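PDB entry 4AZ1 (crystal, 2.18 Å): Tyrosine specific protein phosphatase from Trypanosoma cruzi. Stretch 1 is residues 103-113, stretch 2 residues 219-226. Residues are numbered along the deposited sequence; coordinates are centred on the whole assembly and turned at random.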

# COMPACT_ATOMS: atom_id res chain seq x y z
N ASP A 103 -1.29 5.07 2.19
CA ASP A 103 -1.54 6.51 2.29
C ASP A 103 -2.97 6.85 1.88
O ASP A 103 -3.65 7.67 2.51
CB ASP A 103 -0.59 7.27 1.37
CG ASP A 103 0.87 6.97 1.67
OD1 ASP A 103 1.32 5.82 1.41
OD2 ASP A 103 1.56 7.90 2.15
N PHE A 104 -3.42 6.23 0.80
CA PHE A 104 -4.73 6.55 0.24
C PHE A 104 -5.80 6.15 1.25
O PHE A 104 -6.70 6.94 1.58
CB PHE A 104 -4.90 5.82 -1.09
CG PHE A 104 -6.22 6.08 -1.78
CD1 PHE A 104 -6.51 7.31 -2.34
CD2 PHE A 104 -7.16 5.06 -1.89
CE1 PHE A 104 -7.72 7.53 -3.00
CE2 PHE A 104 -8.38 5.28 -2.54
CZ PHE A 104 -8.66 6.51 -3.10
N LEU A 105 -5.70 4.93 1.76
CA LEU A 105 -6.68 4.41 2.71
C LEU A 105 -6.66 5.20 4.01
O LEU A 105 -7.71 5.45 4.63
CB LEU A 105 -6.45 2.92 2.98
CG LEU A 105 -6.60 1.99 1.77
CD1 LEU A 105 -6.46 0.50 2.14
CD2 LEU A 105 -7.90 2.23 1.04
N ALA A 106 -5.45 5.58 4.44
CA ALA A 106 -5.31 6.36 5.67
C ALA A 106 -6.00 7.71 5.52
O ALA A 106 -6.61 8.22 6.47
CB ALA A 106 -3.84 6.56 6.00
N MET A 107 -5.86 8.30 4.33
CA MET A 107 -6.53 9.55 4.02
C MET A 107 -8.04 9.38 4.12
O MET A 107 -8.70 10.17 4.78
CB MET A 107 -6.15 10.03 2.61
CG MET A 107 -6.80 11.36 2.22
SD MET A 107 -8.43 11.17 1.43
CE MET A 107 -8.00 10.01 0.12
N LEU A 108 -8.57 8.33 3.47
CA LEU A 108 -10.00 8.07 3.50
C LEU A 108 -10.46 7.97 4.93
O LEU A 108 -11.53 8.48 5.30
CB LEU A 108 -10.33 6.76 2.79
CG LEU A 108 -10.12 6.73 1.29
CD1 LEU A 108 -10.56 5.38 0.74
CD2 LEU A 108 -10.93 7.88 0.67
N TYR A 109 -9.64 7.32 5.75
CA TYR A 109 -9.99 7.04 7.12
C TYR A 109 -9.93 8.28 8.00
O TYR A 109 -10.88 8.57 8.73
CB TYR A 109 -9.09 5.94 7.70
CG TYR A 109 -9.49 5.56 9.10
CD1 TYR A 109 -10.56 4.69 9.33
CD2 TYR A 109 -8.83 6.10 10.20
CE1 TYR A 109 -10.94 4.36 10.61
CE2 TYR A 109 -9.21 5.76 11.50
CZ TYR A 109 -10.26 4.89 11.69
OH TYR A 109 -10.65 4.56 12.97
N GLU A 110 -8.81 8.98 7.97
CA GLU A 110 -8.62 10.16 8.81
C GLU A 110 -9.58 11.30 8.42
O GLU A 110 -10.08 12.02 9.29
CB GLU A 110 -7.17 10.65 8.75
CG GLU A 110 -6.83 11.73 9.78
CD GLU A 110 -6.13 12.93 9.17
OE1 GLU A 110 -5.44 12.75 8.14
OE2 GLU A 110 -6.28 14.05 9.70
N LYS A 111 -9.83 11.45 7.12
CA LYS A 111 -10.70 12.52 6.64
C LYS A 111 -12.17 12.13 6.64
O LYS A 111 -13.03 12.97 6.35
CB LYS A 111 -10.27 12.98 5.23
CG LYS A 111 -8.96 13.73 5.23
CD LYS A 111 -9.05 14.94 6.13
CE LYS A 111 -7.71 15.64 6.28
NZ LYS A 111 -7.85 16.97 6.97
N LYS A 112 -12.46 10.87 6.97
CA LYS A 112 -13.84 10.38 7.05
C LYS A 112 -14.55 10.55 5.70
O LYS A 112 -15.71 10.96 5.63
CB LYS A 112 -14.64 11.10 8.16
CG LYS A 112 -13.97 11.08 9.55
CD LYS A 112 -13.63 9.66 9.99
CE LYS A 112 -12.69 9.65 11.20
NZ LYS A 112 -12.07 8.31 11.42
N ILE A 113 -13.85 10.22 4.63
CA ILE A 113 -14.42 10.34 3.30
C ILE A 113 -15.60 9.37 3.16
O ILE A 113 -15.51 8.21 3.56
CB ILE A 113 -13.35 10.08 2.22
CG1 ILE A 113 -12.27 11.16 2.31
CG2 ILE A 113 -13.98 10.04 0.83
CD1 ILE A 113 -12.80 12.60 2.20
N THR A 219 -20.50 17.59 4.01
CA THR A 219 -19.53 17.86 5.07
C THR A 219 -18.11 17.38 4.75
O THR A 219 -17.14 17.83 5.37
CB THR A 219 -19.99 17.28 6.43
OG1 THR A 219 -20.42 15.92 6.25
CG2 THR A 219 -21.15 18.09 7.01
N VAL A 220 -17.98 16.46 3.79
CA VAL A 220 -16.67 15.95 3.39
C VAL A 220 -16.57 15.92 1.87
O VAL A 220 -17.58 15.74 1.18
CB VAL A 220 -16.36 14.53 3.99
CG1 VAL A 220 -16.15 14.61 5.50
CG2 VAL A 220 -17.47 13.53 3.66
N PRO A 221 -15.35 16.10 1.33
CA PRO A 221 -15.23 16.12 -0.13
C PRO A 221 -15.45 14.72 -0.70
O PRO A 221 -15.18 13.72 -0.02
CB PRO A 221 -13.78 16.53 -0.37
CG PRO A 221 -13.18 16.81 1.00
CD PRO A 221 -14.04 16.14 2.00
N VAL A 222 -15.94 14.66 -1.93
CA VAL A 222 -16.04 13.40 -2.65
C VAL A 222 -14.71 13.11 -3.35
O VAL A 222 -14.20 13.96 -4.09
CB VAL A 222 -17.14 13.47 -3.72
CG1 VAL A 222 -17.09 12.23 -4.61
CG2 VAL A 222 -18.50 13.64 -3.05
N VAL A 223 -14.14 11.93 -3.13
CA VAL A 223 -12.90 11.56 -3.81
C VAL A 223 -13.21 10.99 -5.20
O VAL A 223 -14.04 10.10 -5.34
CB VAL A 223 -12.07 10.55 -3.00
CG1 VAL A 223 -10.92 9.97 -3.86
CG2 VAL A 223 -11.52 11.20 -1.73
N VAL A 224 -12.53 11.51 -6.23
CA VAL A 224 -12.70 11.03 -7.60
C VAL A 224 -11.34 10.72 -8.24
O VAL A 224 -10.45 11.57 -8.23
CB VAL A 224 -13.41 12.08 -8.48
CG1 VAL A 224 -13.73 11.50 -9.85
CG2 VAL A 224 -14.66 12.58 -7.79
N HIS A 225 -11.17 9.52 -8.79
CA HIS A 225 -9.92 9.23 -9.47
C HIS A 225 -10.15 8.41 -10.72
O HIS A 225 -11.11 7.65 -10.81
CB HIS A 225 -8.92 8.51 -8.55
CG HIS A 225 -9.28 7.09 -8.23
ND1 HIS A 225 -8.78 6.02 -8.93
CD2 HIS A 225 -10.09 6.58 -7.27
CE1 HIS A 225 -9.26 4.89 -8.41
NE2 HIS A 225 -10.06 5.21 -7.41
N CYS A 226 -9.27 8.60 -11.71
CA CYS A 226 -9.20 7.70 -12.85
C CYS A 226 -7.83 7.06 -12.76
O CYS A 226 -7.52 6.46 -11.73
CB CYS A 226 -9.42 8.43 -14.17
SG CYS A 226 -8.59 10.02 -14.32

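The contact between a helix and the turn that follows it, and the strand of residues 222-225 with the two residues, Val220 and Pro221, that lead into it, is made mainly by apolar side chains, which also pack on backbone carbonyls. No hydrogen bond crosses it; packing does the work, and the helix and strand run nearly antiparallel, their axes at 159°.

Val223 covers the most surface. Its CA-to-CB bond points toward the helix, and with chi1 in the t rotamer its two methyls reach four neighbours. CG2 of Val223 lies 3.7 Å from CG2 of Ile113, 4.1 Å from CD2 of Leu108 and 4.2 Å from CE of Met107, while CG1 of Val223 sits 4.1 Å from CE1 of Phe104, near the plane of that ring at its edge. A beta-branched valine suits this place: it favours extended backbone and offers two methyls close to the main chain. Its neighbour Val222 points away, as strand alternation requires.

Ile113 is the chief contributor from the first stretch. The helix ends in a Schellman motif, in which Lys112 adopts positive phi and Ile113 N bonds back to Leu108 O at 3.0 Å. The CA-to-CB bond of Ile113 points sideways, but its side-chain end comes nearer: CD1 of Ile113 packs 3.8 Å from CD of Pro221 and lies 3.4 Å from Pro221 O. A branched apolar chain suits this buried site, CG2 meeting Val223 while CD1 reaches Pro221.

Val220, just before the strand, points toward the turn. CG1 of Val220 rests 3.6 Å from Lys111 O and 3.7 Å from Lys112 O, so a compact side chain covers backbone while the ends of both lysine side chains lead away.

At the other end, Phe104's large, flat apolar ring serves both Val223 and His225, directing its edge toward the histidine face in an offset edge-to-face pair, centroids 6.0 Å apart. His225 ND1 donates to Cys226 O at 3.1 Å and NE2 is bonded elsewhere in the structure, so both ring nitrogens are satisfied.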